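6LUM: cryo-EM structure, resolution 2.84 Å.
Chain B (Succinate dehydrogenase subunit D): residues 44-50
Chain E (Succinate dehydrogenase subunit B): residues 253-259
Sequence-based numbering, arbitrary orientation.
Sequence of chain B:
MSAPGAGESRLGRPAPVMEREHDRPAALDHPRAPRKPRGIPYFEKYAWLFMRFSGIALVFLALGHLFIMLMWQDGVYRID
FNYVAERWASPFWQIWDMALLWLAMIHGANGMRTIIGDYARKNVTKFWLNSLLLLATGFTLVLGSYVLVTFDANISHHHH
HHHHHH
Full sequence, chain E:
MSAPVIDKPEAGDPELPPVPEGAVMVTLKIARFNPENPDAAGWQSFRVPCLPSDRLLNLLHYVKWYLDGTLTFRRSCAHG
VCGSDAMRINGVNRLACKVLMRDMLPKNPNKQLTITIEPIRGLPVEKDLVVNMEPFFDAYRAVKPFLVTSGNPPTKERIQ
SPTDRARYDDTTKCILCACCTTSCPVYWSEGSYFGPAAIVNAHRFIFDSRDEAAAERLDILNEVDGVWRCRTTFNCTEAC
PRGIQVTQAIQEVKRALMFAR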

# COMPACT_ATOMS: atom_id res chain seq x y z
N GLU B 44 -2.36 24.15 1.34
CA GLU B 44 -2.45 24.90 0.09
C GLU B 44 -3.88 25.26 -0.24
O GLU B 44 -4.15 26.34 -0.76
CB GLU B 44 -1.83 24.09 -1.03
CG GLU B 44 -0.38 23.82 -0.84
CD GLU B 44 0.43 25.08 -0.92
OE1 GLU B 44 -0.02 26.03 -1.59
OE2 GLU B 44 1.52 25.13 -0.31
N LYS B 45 -4.81 24.36 0.05
CA LYS B 45 -6.22 24.66 -0.16
C LYS B 45 -6.63 25.91 0.59
O LYS B 45 -7.31 26.78 0.05
CB LYS B 45 -7.06 23.47 0.27
CG LYS B 45 -8.51 23.58 -0.08
CD LYS B 45 -9.26 22.40 0.44
CE LYS B 45 -10.11 22.79 1.62
NZ LYS B 45 -11.18 21.79 1.86
N TYR B 46 -6.18 26.03 1.84
CA TYR B 46 -6.62 27.12 2.68
C TYR B 46 -5.83 28.39 2.45
O TYR B 46 -6.37 29.48 2.61
CB TYR B 46 -6.56 26.69 4.13
CG TYR B 46 -7.68 25.74 4.47
CD1 TYR B 46 -8.99 26.09 4.25
CD2 TYR B 46 -7.41 24.49 4.97
CE1 TYR B 46 -10.00 25.23 4.53
CE2 TYR B 46 -8.42 23.62 5.25
CZ TYR B 46 -9.71 23.99 5.03
OH TYR B 46 -10.73 23.12 5.32
N ALA B 47 -4.58 28.29 2.01
CA ALA B 47 -3.88 29.49 1.57
C ALA B 47 -4.51 30.06 0.30
O ALA B 47 -4.66 31.27 0.16
CB ALA B 47 -2.41 29.17 1.35
N TRP B 48 -4.91 29.19 -0.62
CA TRP B 48 -5.63 29.60 -1.81
C TRP B 48 -6.94 30.30 -1.46
O TRP B 48 -7.24 31.41 -1.94
CB TRP B 48 -5.88 28.34 -2.64
CG TRP B 48 -6.28 28.52 -4.04
CD1 TRP B 48 -5.47 28.68 -5.10
CD2 TRP B 48 -7.61 28.52 -4.54
NE1 TRP B 48 -6.21 28.79 -6.24
CE2 TRP B 48 -7.54 28.70 -5.92
CE3 TRP B 48 -8.87 28.40 -3.95
CZ2 TRP B 48 -8.65 28.76 -6.71
CZ3 TRP B 48 -9.96 28.46 -4.74
CH2 TRP B 48 -9.86 28.64 -6.10
N LEU B 49 -7.74 29.67 -0.60
CA LEU B 49 -9.01 30.27 -0.18
C LEU B 49 -8.79 31.57 0.56
O LEU B 49 -9.59 32.50 0.44
CB LEU B 49 -9.79 29.28 0.68
CG LEU B 49 -10.54 28.19 -0.07
CD1 LEU B 49 -10.97 27.12 0.89
CD2 LEU B 49 -11.73 28.78 -0.76
N PHE B 50 -7.72 31.66 1.35
CA PHE B 50 -7.43 32.89 2.07
C PHE B 50 -7.12 34.02 1.11
O PHE B 50 -7.56 35.15 1.32
CB PHE B 50 -6.27 32.69 3.03
CG PHE B 50 -5.93 33.92 3.80
CD1 PHE B 50 -6.66 34.27 4.92
CD2 PHE B 50 -4.90 34.73 3.41
CE1 PHE B 50 -6.35 35.40 5.62
CE2 PHE B 50 -4.60 35.86 4.11
CZ PHE B 50 -5.33 36.19 5.22
N VAL E 253 -11.65 20.76 -11.30
CA VAL E 253 -10.91 19.98 -10.30
C VAL E 253 -10.73 20.77 -9.01
O VAL E 253 -10.89 20.24 -7.91
CB VAL E 253 -9.57 19.51 -10.88
CG1 VAL E 253 -8.77 18.83 -9.82
CG2 VAL E 253 -9.81 18.55 -12.01
N LYS E 254 -10.41 22.06 -9.12
CA LYS E 254 -10.26 22.88 -7.92
C LYS E 254 -11.56 22.94 -7.12
O LYS E 254 -11.54 22.90 -5.89
CB LYS E 254 -9.84 24.30 -8.28
CG LYS E 254 -8.37 24.51 -8.50
CD LYS E 254 -8.19 25.77 -9.28
CE LYS E 254 -6.77 26.21 -9.37
NZ LYS E 254 -6.71 27.47 -10.11
N ARG E 255 -12.69 23.07 -7.80
CA ARG E 255 -13.96 23.17 -7.10
C ARG E 255 -14.35 21.84 -6.46
O ARG E 255 -14.84 21.82 -5.33
CB ARG E 255 -15.05 23.64 -8.06
CG ARG E 255 -15.03 25.12 -8.25
CD ARG E 255 -15.70 25.53 -9.53
NE ARG E 255 -17.15 25.46 -9.43
CZ ARG E 255 -17.90 26.36 -8.82
NH1 ARG E 255 -17.35 27.41 -8.24
NH2 ARG E 255 -19.21 26.22 -8.79
N ALA E 256 -14.12 20.73 -7.16
CA ALA E 256 -14.33 19.43 -6.55
C ALA E 256 -13.44 19.23 -5.33
O ALA E 256 -13.78 18.46 -4.44
CB ALA E 256 -14.08 18.33 -7.56
N LEU E 257 -12.30 19.91 -5.29
CA LEU E 257 -11.43 19.77 -4.13
C LEU E 257 -11.82 20.69 -2.99
O LEU E 257 -11.59 20.34 -1.83
CB LEU E 257 -9.99 20.04 -4.52
CG LEU E 257 -9.15 18.86 -4.95
CD1 LEU E 257 -7.95 19.36 -5.68
CD2 LEU E 257 -8.74 18.09 -3.73
N MET E 258 -12.36 21.87 -3.27
CA MET E 258 -12.67 22.78 -2.17
C MET E 258 -14.05 22.55 -1.59
O MET E 258 -14.26 22.82 -0.40
CB MET E 258 -12.54 24.25 -2.59
CG MET E 258 -13.75 24.80 -3.28
SD MET E 258 -13.62 26.52 -3.77
CE MET E 258 -12.67 26.38 -5.26
N PHE E 259 -15.01 22.07 -2.38
CA PHE E 259 -16.31 21.68 -1.85
C PHE E 259 -16.30 20.21 -1.47
O PHE E 259 -17.01 19.38 -2.03
CB PHE E 259 -17.41 21.96 -2.87
CG PHE E 259 -17.52 23.38 -3.29
CD1 PHE E 259 -17.32 24.39 -2.39
CD2 PHE E 259 -17.82 23.70 -4.58
CE1 PHE E 259 -17.42 25.69 -2.79
CE2 PHE E 259 -17.92 25.00 -4.98
CZ PHE E 259 -17.72 25.99 -4.08

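Two helices from different polypeptides need not share a single hydrogen bond to make a close contact, and the meeting of subunits B and D of succinate dehydrogenase illustrates the point. The chain B stretch is helical throughout, the chain E stretch through Met258(E), and their axes cross steeply, at 106° between N-to-C directions, with a closest approach of 11.5 Å. At so steep an angle the helices meet over a short patch, burying 280 Å² in all, and side chains must fill the gap.

Along chain E, Val253(E) lies out of reach but accepts a backbone hydrogen bond from Leu257(E), as part of the regular helical pattern. One residue on, the CA-to-CB bond of Lys254(E) points toward chain B; its CD lies 4.0 Å from CZ2 of Trp48(B), and its NZ is 4.1 Å from the same CZ2, so both the methylene chain and the charged end lie beside the indole. The CA-to-CB bond of Arg255(E) points away and Ala256(E) is out of reach, as helical periodicity leads one to expect. That of Leu257(E) points sideways, and the backbone makes the closest approach instead, Leu257(E) O lying 3.9 Å from CD of Lys45(B), a van der Waals contact.

Met258(E) is the centre of the contact. CA of Met258(E) is 7.0 Å from CA of Lys45(B). The Met258(E) side chain, with chi angles p, t, p, brings CE to 3.5 Å from CZ3 of Trp48(B), while SD sits 4.2 Å from CD2 of Leu49(B). A flexible thioether thus touches both an aromatic ring and a branched aliphatic chain. The approach to the indole is oblique. NZ of Lys45(B) comes to 4.0 Å from O of Met258(E), too far for a hydrogen bond, although the amine and carbonyl are electrostatically compatible. At Phe259(E) the chain leaves helical geometry, and the contact ends.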